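Local coordinates for cricket paralysis virus 1A protein (Cricket paralysis virus, PDB 6C3R), which suppresses insect antiviral RNA silencing by inactivating host AGO2 and recruiting a cellular ubiquitin ligase complex that promotes AGO2 degradation, at the interface of chains A and B. Numbering follows the deposited sequence. Chains: chain A/B, Cricket paralysis virus 1A protein.

Contact 1: the interface of chains A and B. Residues chain A 41-45, 51-53, 56; chain B 41-44, 51-53, 56.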
ATOM      1  N   SER A  41      -6.537   1.654  13.930  1.00 70.94           N
ATOM      2  CA  SER A  41      -6.203   0.243  14.107  1.00 71.53           C
ATOM      3  C   SER A  41      -5.301   0.113  15.307  1.00 72.25           C
ATOM      4  O   SER A  41      -4.782   1.114  15.797  1.00 72.42           O
ATOM      5  CB  SER A  41      -5.433  -0.265  12.885  1.00 70.62           C
ATOM      6  OG  SER A  41      -4.110   0.255  12.855  1.00 69.15           O
ATOM      7  N   GLU A  42      -5.117  -1.115  15.775  1.00 74.10           N
ATOM      8  CA  GLU A  42      -4.037  -1.430  16.711  1.00 77.49           C
ATOM      9  C   GLU A  42      -3.157  -2.403  15.963  1.00 75.34           C
ATOM     10  O   GLU A  42      -3.651  -3.424  15.510  1.00 71.35           O
ATOM     11  CB  GLU A  42      -4.561  -2.035  18.025  1.00 80.41           C
ATOM     12  CG  GLU A  42      -3.563  -1.892  19.180  1.00 83.59           C
ATOM     13  CD  GLU A  42      -3.965  -2.620  20.461  1.00 85.90           C
ATOM     14  OE1 GLU A  42      -4.409  -3.786  20.396  1.00 85.97           O
ATOM     15  OE2 GLU A  42      -3.805  -2.029  21.552  1.00 87.86           O
ATOM     16  N   CYS A  43      -1.871  -2.075  15.815  1.00 76.46           N
ATOM     17  CA  CYS A  43      -0.996  -2.816  14.907  1.00 76.16           C
ATOM     18  C   CYS A  43       0.448  -2.957  15.390  1.00 77.87           C
ATOM     19  O   CYS A  43       1.143  -1.964  15.582  1.00 80.18           O
ATOM     20  CB  CYS A  43      -1.073  -2.191  13.495  1.00 73.29           C
ATOM     21  SG  CYS A  43      -0.655  -3.245  12.065  1.00 72.20           S
ATOM     22  N   TYR A  44       0.877  -4.209  15.574  1.00 78.08           N
ATOM     23  CA  TYR A  44       2.238  -4.537  15.988  1.00 79.54           C
ATOM     24  C   TYR A  44       2.793  -5.564  15.030  1.00 79.46           C
ATOM     25  O   TYR A  44       2.176  -6.605  14.831  1.00 79.08           O
ATOM     26  CB  TYR A  44       2.264  -5.153  17.404  1.00 81.73           C
ATOM     27  CG  TYR A  44       1.428  -4.440  18.439  1.00 83.34           C
ATOM     28  CD1 TYR A  44       1.978  -3.430  19.229  1.00 85.74           C
ATOM     29  CD2 TYR A  44       0.082  -4.778  18.636  1.00 82.85           C
ATOM     30  CE1 TYR A  44       1.212  -2.765  20.178  1.00 88.25           C
ATOM     31  CE2 TYR A  44      -0.695  -4.118  19.579  1.00 84.82           C
ATOM     32  CZ  TYR A  44      -0.127  -3.111  20.348  1.00 87.86           C
ATOM     33  OH  TYR A  44      -0.876  -2.448  21.296  1.00 89.77           O
ATOM     34  N   CYS A  45       3.944  -5.276  14.430  1.00 80.83           N
ATOM     35  CA  CYS A  45       4.799  -6.331  13.897  1.00 84.27           C
ATOM     36  C   CYS A  45       5.675  -6.785  15.053  1.00 90.61           C
ATOM     37  O   CYS A  45       6.213  -5.936  15.767  1.00 92.38           O
ATOM     38  CB  CYS A  45       5.710  -5.825  12.766  1.00 83.04           C
ATOM     39  SG  CYS A  45       5.094  -4.466  11.750  1.00 78.98           S
ATOM     40  N   CYS A  51       6.413  -4.753   8.697  1.00 70.40           N
ATOM     41  CA  CYS A  51       5.322  -5.525   8.158  1.00 67.31           C
ATOM     42  C   CYS A  51       4.335  -4.622   7.403  1.00 63.21           C
ATOM     43  O   CYS A  51       3.633  -5.085   6.501  1.00 61.89           O
ATOM     44  CB  CYS A  51       4.659  -6.309   9.297  1.00 69.43           C
ATOM     45  SG  CYS A  51       3.735  -5.346  10.516  1.00 70.49           S
ATOM     46  N   GLY A  52       4.313  -3.332   7.743  1.00 58.53           N
ATOM     47  CA  GLY A  52       3.386  -2.379   7.133  1.00 54.08           C
ATOM     48  C   GLY A  52       2.450  -1.669   8.085  1.00 51.39           C
ATOM     49  O   GLY A  52       1.596  -0.915   7.633  1.00 48.68           O
ATOM     50  N   CYS A  53       2.592  -1.908   9.388  1.00 51.92           N
ATOM     51  CA  CYS A  53       1.820  -1.190  10.391  1.00 53.32           C
ATOM     52  C   CYS A  53       2.150   0.292  10.408  1.00 51.86           C
ATOM     53  O   CYS A  53       1.267   1.102  10.685  1.00 50.76           O
ATOM     54  CB  CYS A  53       2.046  -1.759  11.796  1.00 57.25           C
ATOM     55  SG  CYS A  53       1.361  -3.411  12.082  1.00 63.36           S
ATOM     56  N   ILE A  56       0.168   2.148   7.872  1.00 45.06           N
ATOM     57  CA  ILE A  56      -1.153   2.325   8.507  1.00 43.84           C
ATOM     58  C   ILE A  56      -1.128   3.512   9.475  1.00 42.50           C
ATOM     59  O   ILE A  56      -1.960   4.403   9.387  1.00 41.73           O
ATOM     60  CB  ILE A  56      -1.613   1.051   9.305  1.00 44.64           C
ATOM     61  CG1 ILE A  56      -1.649  -0.224   8.459  1.00 46.54           C
ATOM     62  CG2 ILE A  56      -2.967   1.247   9.940  1.00 45.17           C
ATOM     63  CD1 ILE A  56      -2.343  -0.066   7.130  1.00 48.23           C
TER
ATOM     64  N   SER B  41       2.375  -9.914  11.662  1.00 73.03           N
ATOM     65  CA  SER B  41       1.684  -8.941  12.486  1.00 73.14           C
ATOM     66  C   SER B  41       0.512  -9.586  13.205  1.00 72.88           C
ATOM     67  O   SER B  41      -0.017 -10.628  12.785  1.00 71.66           O
ATOM     68  CB  SER B  41       1.137  -7.806  11.630  1.00 75.00           C
ATOM     69  OG  SER B  41       2.087  -7.376  10.690  1.00 77.64           O
ATOM     70  N   GLU B  42       0.118  -8.942  14.296  1.00 71.95           N
ATOM     71  CA  GLU B  42      -1.170  -9.175  14.916  1.00 75.18           C
ATOM     72  C   GLU B  42      -1.833  -7.802  14.917  1.00 75.45           C
ATOM     73  O   GLU B  42      -1.515  -6.966  15.768  1.00 77.25           O
ATOM     74  CB  GLU B  42      -1.002  -9.749  16.337  1.00 75.60           C
ATOM     75  CG  GLU B  42      -1.978 -10.870  16.695  1.00 76.43           C
ATOM     76  CD  GLU B  42      -1.692 -12.192  15.976  1.00 76.76           C
ATOM     77  OE1 GLU B  42      -0.507 -12.593  15.876  1.00 74.18           O
ATOM     78  OE2 GLU B  42      -2.665 -12.843  15.520  1.00 75.12           O
ATOM     79  N   CYS B  43      -2.690  -7.535  13.925  1.00 74.55           N
ATOM     80  CA  CYS B  43      -3.450  -6.287  13.933  1.00 73.31           C
ATOM     81  C   CYS B  43      -4.868  -6.296  13.384  1.00 70.06           C
ATOM     82  O   CYS B  43      -5.214  -7.078  12.497  1.00 67.06           O
ATOM     83  CB  CYS B  43      -2.612  -5.095  13.435  1.00 76.80           C
ATOM     84  SG  CYS B  43      -2.233  -4.567  11.741  1.00 82.61           S
ATOM     85  N   TYR B  44      -5.679  -5.418  13.981  1.00 68.93           N
ATOM     86  CA  TYR B  44      -7.107  -5.340  13.728  1.00 69.86           C
ATOM     87  C   TYR B  44      -7.533  -3.887  13.586  1.00 67.06           C
ATOM     88  O   TYR B  44      -6.881  -2.980  14.098  1.00 61.44           O
ATOM     89  CB  TYR B  44      -7.919  -5.967  14.873  1.00 72.45           C
ATOM     90  CG  TYR B  44      -7.385  -7.277  15.407  1.00 76.73           C
ATOM     91  CD1 TYR B  44      -7.554  -8.473  14.695  1.00 80.03           C
ATOM     92  CD2 TYR B  44      -6.715  -7.330  16.636  1.00 79.57           C
ATOM     93  CE1 TYR B  44      -7.062  -9.680  15.189  1.00 82.08           C
ATOM     94  CE2 TYR B  44      -6.224  -8.531  17.141  1.00 81.69           C
ATOM     95  CZ  TYR B  44      -6.398  -9.703  16.418  1.00 83.30           C
ATOM     96  OH  TYR B  44      -5.909 -10.889  16.918  1.00 85.46           O
ATOM     97  N   CYS B  51      -9.319  -0.562   7.610  1.00 49.63           N
ATOM     98  CA  CYS B  51      -8.187   0.253   8.042  1.00 47.16           C
ATOM     99  C   CYS B  51      -6.834  -0.132   7.420  1.00 43.40           C
ATOM    100  O   CYS B  51      -5.825   0.473   7.752  1.00 42.78           O
ATOM    101  CB  CYS B  51      -8.085   0.182   9.567  1.00 50.62           C
ATOM    102  SG  CYS B  51      -7.506  -1.398  10.231  1.00 56.32           S
ATOM    103  N   GLY B  52      -6.796  -1.130   6.542  1.00 40.24           N
ATOM    104  CA  GLY B  52      -5.548  -1.549   5.898  1.00 39.01           C
ATOM    105  C   GLY B  52      -4.905  -2.816   6.459  1.00 38.91           C
ATOM    106  O   GLY B  52      -3.860  -3.243   5.955  1.00 38.42           O
ATOM    107  N   CYS B  53      -5.500  -3.409   7.496  1.00 38.21           N
ATOM    108  CA  CYS B  53      -5.044  -4.700   8.007  1.00 40.19           C
ATOM    109  C   CYS B  53      -5.193  -5.845   6.999  1.00 42.18           C
ATOM    110  O   CYS B  53      -4.318  -6.713   6.926  1.00 42.84           O
ATOM    111  CB  CYS B  53      -5.764  -5.060   9.299  1.00 40.16           C
ATOM    112  SG  CYS B  53      -5.194  -4.098  10.709  1.00 41.30           S
ATOM    113  N   ILE B  56      -2.236  -6.467   4.791  1.00 40.05           N
ATOM    114  CA  ILE B  56      -1.082  -7.081   5.472  1.00 40.32           C
ATOM    115  C   ILE B  56      -1.271  -8.582   5.666  1.00 38.21           C
ATOM    116  O   ILE B  56      -0.368  -9.368   5.410  1.00 35.61           O
ATOM    117  CB  ILE B  56      -0.822  -6.440   6.859  1.00 41.45           C
ATOM    118  CG1 ILE B  56      -0.350  -4.989   6.709  1.00 41.77           C
ATOM    119  CG2 ILE B  56       0.224  -7.237   7.640  1.00 42.27           C
ATOM    120  CD1 ILE B  56      -0.441  -4.185   7.995  1.00 42.35           C
TER

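Contact 2: the interface of chains A and B. Residues chain A 37-40, 63, 105; chain B 45-47, 49, 51.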
ATOM      1  N   LEU A  37     -11.403   7.760  16.034  1.00 55.83           N
ATOM      2  CA  LEU A  37     -10.928   6.550  16.690  1.00 58.22           C
ATOM      3  C   LEU A  37     -11.548   5.309  16.048  1.00 58.91           C
ATOM      4  O   LEU A  37     -10.904   4.268  16.001  1.00 60.04           O
ATOM      5  CB  LEU A  37     -11.189   6.614  18.204  1.00 61.13           C
ATOM      6  CG  LEU A  37      -9.999   6.263  19.104  1.00 63.39           C
ATOM      7  CD1 LEU A  37      -8.717   6.979  18.691  1.00 62.35           C
ATOM      8  CD2 LEU A  37     -10.337   6.594  20.552  1.00 65.82           C
ATOM      9  N   ASP A  38     -12.764   5.430  15.509  1.00 60.78           N
ATOM     10  CA  ASP A  38     -13.384   4.344  14.714  1.00 63.04           C
ATOM     11  C   ASP A  38     -12.640   4.061  13.397  1.00 65.47           C
ATOM     12  O   ASP A  38     -12.797   2.976  12.809  1.00 65.13           O
ATOM     13  CB  ASP A  38     -14.858   4.640  14.387  1.00 62.76           C
ATOM     14  CG  ASP A  38     -15.727   4.803  15.628  1.00 65.82           C
ATOM     15  OD1 ASP A  38     -15.276   4.480  16.760  1.00 68.84           O
ATOM     16  OD2 ASP A  38     -16.873   5.269  15.467  1.00 65.82           O
ATOM     17  N   LEU A  39     -11.854   5.039  12.930  1.00 66.42           N
ATOM     18  CA  LEU A  39     -11.015   4.883  11.737  1.00 64.82           C
ATOM     19  C   LEU A  39      -9.559   4.463  12.017  1.00 65.46           C
ATOM     20  O   LEU A  39      -8.734   4.467  11.092  1.00 64.56           O
ATOM     21  CB  LEU A  39     -11.046   6.186  10.937  1.00 63.55           C
ATOM     22  CG  LEU A  39     -12.421   6.649  10.470  1.00 62.98           C
ATOM     23  CD1 LEU A  39     -12.319   8.036   9.870  1.00 63.00           C
ATOM     24  CD2 LEU A  39     -13.026   5.684   9.462  1.00 63.07           C
ATOM     25  N   GLU A  40      -9.245   4.084  13.261  1.00 67.75           N
ATOM     26  CA  GLU A  40      -7.894   3.637  13.634  1.00 70.04           C
ATOM     27  C   GLU A  40      -7.778   2.108  13.782  1.00 70.49           C
ATOM     28  O   GLU A  40      -8.771   1.375  13.735  1.00 71.10           O
ATOM     29  CB  GLU A  40      -7.410   4.378  14.895  1.00 71.41           C
ATOM     30  CG  GLU A  40      -6.995   5.818  14.584  1.00 72.92           C
ATOM     31  CD  GLU A  40      -6.486   6.609  15.786  1.00 74.73           C
ATOM     32  OE1 GLU A  40      -6.090   5.996  16.804  1.00 73.99           O
ATOM     33  OE2 GLU A  40      -6.475   7.862  15.698  1.00 75.47           O
ATOM     34  N   ARG A  63      -4.662  11.712   8.352  1.00 33.15           N
ATOM     35  CA  ARG A  63      -6.100  11.972   8.328  1.00 33.27           C
ATOM     36  C   ARG A  63      -6.479  12.888   9.497  1.00 33.47           C
ATOM     37  O   ARG A  63      -7.289  13.806   9.333  1.00 35.02           O
ATOM     38  CB  ARG A  63      -6.915  10.675   8.390  1.00 33.23           C
ATOM     39  CG  ARG A  63      -8.426  10.892   8.332  1.00 33.51           C
ATOM     40  CD  ARG A  63      -9.231   9.632   8.606  1.00 33.55           C
ATOM     41  NE  ARG A  63      -8.955   8.595   7.613  1.00 34.18           N
ATOM     42  CZ  ARG A  63      -8.263   7.465   7.804  1.00 34.23           C
ATOM     43  NH1 ARG A  63      -7.747   7.121   8.977  1.00 34.41           N
ATOM     44  NH2 ARG A  63      -8.107   6.643   6.783  1.00 34.97           N
ATOM     45  N   LEU A 105      -9.986   7.517   2.740  1.00 40.01           N
ATOM     46  CA  LEU A 105     -10.959   8.371   3.413  1.00 38.73           C
ATOM     47  C   LEU A 105     -10.303   9.548   4.115  1.00 36.59           C
ATOM     48  O   LEU A 105      -9.380   9.356   4.913  1.00 36.20           O
ATOM     49  CB  LEU A 105     -11.756   7.556   4.416  1.00 40.03           C
ATOM     50  CG  LEU A 105     -12.820   8.287   5.238  1.00 41.45           C
ATOM     51  CD1 LEU A 105     -13.745   9.106   4.355  1.00 43.25           C
ATOM     52  CD2 LEU A 105     -13.650   7.285   6.033  1.00 42.43           C
TER
ATOM     53  N   CYS B  45      -8.656  -3.713  12.891  1.00 67.67           N
ATOM     54  CA  CYS B  45      -9.366  -2.452  12.771  1.00 67.18           C
ATOM     55  C   CYS B  45     -10.325  -2.290  13.952  1.00 69.51           C
ATOM     56  O   CYS B  45     -10.236  -3.039  14.929  1.00 69.30           O
ATOM     57  CB  CYS B  45     -10.131  -2.431  11.442  1.00 65.91           C
ATOM     58  SG  CYS B  45      -9.087  -2.689   9.985  1.00 64.40           S
ATOM     59  N   MET B  46     -11.206  -1.292  13.879  1.00 71.32           N
ATOM     60  CA  MET B  46     -12.239  -1.070  14.889  1.00 72.45           C
ATOM     61  C   MET B  46     -13.618  -1.285  14.281  1.00 73.13           C
ATOM     62  O   MET B  46     -14.347  -2.208  14.652  1.00 73.44           O
ATOM     63  CB  MET B  46     -12.114   0.345  15.464  1.00 72.88           C
ATOM     64  CG  MET B  46     -11.382   0.397  16.788  1.00 73.52           C
ATOM     65  SD  MET B  46     -12.476  -0.069  18.141  1.00 76.14           S
ATOM     66  CE  MET B  46     -13.459   1.421  18.366  1.00 74.76           C
ATOM     67  N   ASP B  47     -13.950  -0.436  13.321  1.00 74.66           N
ATOM     68  CA  ASP B  47     -15.279  -0.398  12.711  1.00 76.84           C
ATOM     69  C   ASP B  47     -15.381  -1.525  11.671  1.00 78.79           C
ATOM     70  O   ASP B  47     -14.421  -2.278  11.470  1.00 85.58           O
ATOM     71  CB  ASP B  47     -15.436   0.991  12.067  1.00 75.01           C
ATOM     72  CG  ASP B  47     -16.862   1.375  11.790  1.00 73.32           C
ATOM     73  OD1 ASP B  47     -17.605   0.567  11.200  1.00 74.41           O
ATOM     74  OD2 ASP B  47     -17.227   2.518  12.134  1.00 72.27           O
ATOM     75  N   PHE B  49     -15.268  -0.478   8.840  1.00 66.95           N
ATOM     76  CA  PHE B  49     -14.142   0.231   8.168  1.00 59.82           C
ATOM     77  C   PHE B  49     -12.855  -0.567   7.926  1.00 56.20           C
ATOM     78  O   PHE B  49     -12.213  -1.041   8.870  1.00 54.81           O
ATOM     79  CB  PHE B  49     -13.767   1.489   8.959  1.00 55.70           C
ATOM     80  CG  PHE B  49     -12.766   2.364   8.265  1.00 52.26           C
ATOM     81  CD1 PHE B  49     -13.107   3.036   7.108  1.00 51.83           C
ATOM     82  CD2 PHE B  49     -11.482   2.509   8.768  1.00 50.44           C
ATOM     83  CE1 PHE B  49     -12.178   3.834   6.460  1.00 52.19           C
ATOM     84  CE2 PHE B  49     -10.552   3.302   8.132  1.00 49.52           C
ATOM     85  CZ  PHE B  49     -10.894   3.967   6.975  1.00 51.12           C
ATOM     86  N   CYS B  51      -9.319  -0.562   7.610  1.00 49.63           N
ATOM     87  CA  CYS B  51      -8.187   0.253   8.042  1.00 47.16           C
ATOM     88  C   CYS B  51      -6.834  -0.132   7.420  1.00 43.40           C
ATOM     89  O   CYS B  51      -5.825   0.473   7.752  1.00 42.78           O
ATOM     90  CB  CYS B  51      -8.085   0.182   9.567  1.00 50.62           C
ATOM     91  SG  CYS B  51      -7.506  -1.398  10.231  1.00 56.32           S
TER

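Contact 1: the interface of chains A and B
Two short antiparallel strands, one from each copy of the 1A protein in the deposited assembly, pair edge to edge and form a small intermolecular sheet. Main-chain bonds carry the pairing. A:Glu42 N donates to B:Tyr44 O at 3.1 Å, and B:Tyr44 N returns a bond to A:Glu42 O at 3.2 Å. At the other end B:Glu42 N donates to A:Tyr44 O at 3.2 Å. Each donor lies nearly along the C=O axis of its acceptor. The register sets A:Cys43 opposite B:Cys43 at the centre.

There the two cysteine sulfurs meet. A:Cys43 SG lies 2.1 Å from B:Cys43 SG, modelled as a bond between the chains. A:Cys43 SG is also bonded to A:Cys53 SG at 2.0 Å. One sulfur cannot normally hold both disulfides at once, so the model may merge alternative states. The two cysteines turn differently. A:Cys43 SG is anti to its backbone N (chi1 -156°), while B:Cys43 SG stands in the crowded position between N and the carbonyl carbon (chi1 81°). In chain B, B:Cys43 SG is 3.2 Å from B:Cys53 SG, so that pair is not closed here.

Apolar contacts flank the centre. A:Ser41 CB packs on B:Cys51 SG. B:Ser41 CB does the same against A:Cys51 SG, which is tied to A:Cys45 SG. A:Ile56 and B:Ile56 reach toward each other tip to tip, and each also touches the opposite 51-52 turn. A:Ile56 CD1 comes within 3.7 Å of B:Gly52 CA. The outer arm of B:Ile56 is extended (chi2 164°), whereas that of A:Ile56 is bent.

The interface as a whole is two-fold symmetric, but the Cys43 and Ile56 side chains depart from that symmetry. The contact draws on strand 42-45 and the start of helix 53-70 in chain A, and on strand 41-44 and helix 53-70 in chain B. In chain A the A:Cys43–A:Cys53 disulfide ties strand to helix.

Contact 2: the interface of chains A and B
The phenyl ring of B:Phe49 is the main side chain here. It reaches across to chain A, and A:Leu39 crosses it at about a right angle. The CD2 methyl of A:Leu39 sits over one face, 3.3 Å above the ring plane and over its centre, in a CH-pi contact. A:Leu39 CD2 is 3.5 Å from B:Phe49 CG and lies at similar distances from the rest of the ring. The B:Phe49 side chain leaves with CG anti to its backbone N (chi1 -172°), beside the carbonyl carbon; from there the ring reaches chain A.

Further chain A groups meet the far part of the ring. A:Leu105 crosses obliquely, its CD2 3.8 Å from B:Phe49 CE1. A:Arg63 comes tip to tip, its NH2 3.9 Å from B:Phe49 CZ. The guanidinium and ring planes are 89° apart, so the two do not stack. A bond within chain A links the two neighbours and probably steadies the guanidinium: A:Arg63 NE donates to A:Leu105 O at 2.8 Å, from above the carbonyl plane.

Beside the ring, the bent side chain of B:Met46 crosses A:Asp38 obliquely, with B:Met46 CE 3.9 Å from A:Asp38 OD1. B:Asp47 CB packs against A:Asp38 O at 3.4 Å. A:Asp38 and B:Asp47 hold their carboxylates close; if both are ionised they would repel, which may raise the pKa of one. The patch is held by packing, without polar pairing between the chains.

In the fold, the loop 37-40 just before strand 42-45, helix 53-70 and strand 104-108 of chain A form the receiving surface. The cysteine-bridged loop 45-51 of chain B supplies the ring and its neighbours.

The C-alpha centres of contact 1 and contact 2 lie about 12 Å apart, and both include B:Cys51. In chain A they run on in sequence: the loop of contact 2 leads into the strand of contact 1, and helix 53-70 contributes to both. In chain B the loop of contact 2 follows directly on the strand of contact 1. Paired backbones thus form the centre, with side-chain packing beside it and again at the symmetry-related place. The BC-box and the AGO2-interacting segment supply no residues to either contact. The dimer may be a product of crystallisation; the structure alone does not establish that it forms in cells.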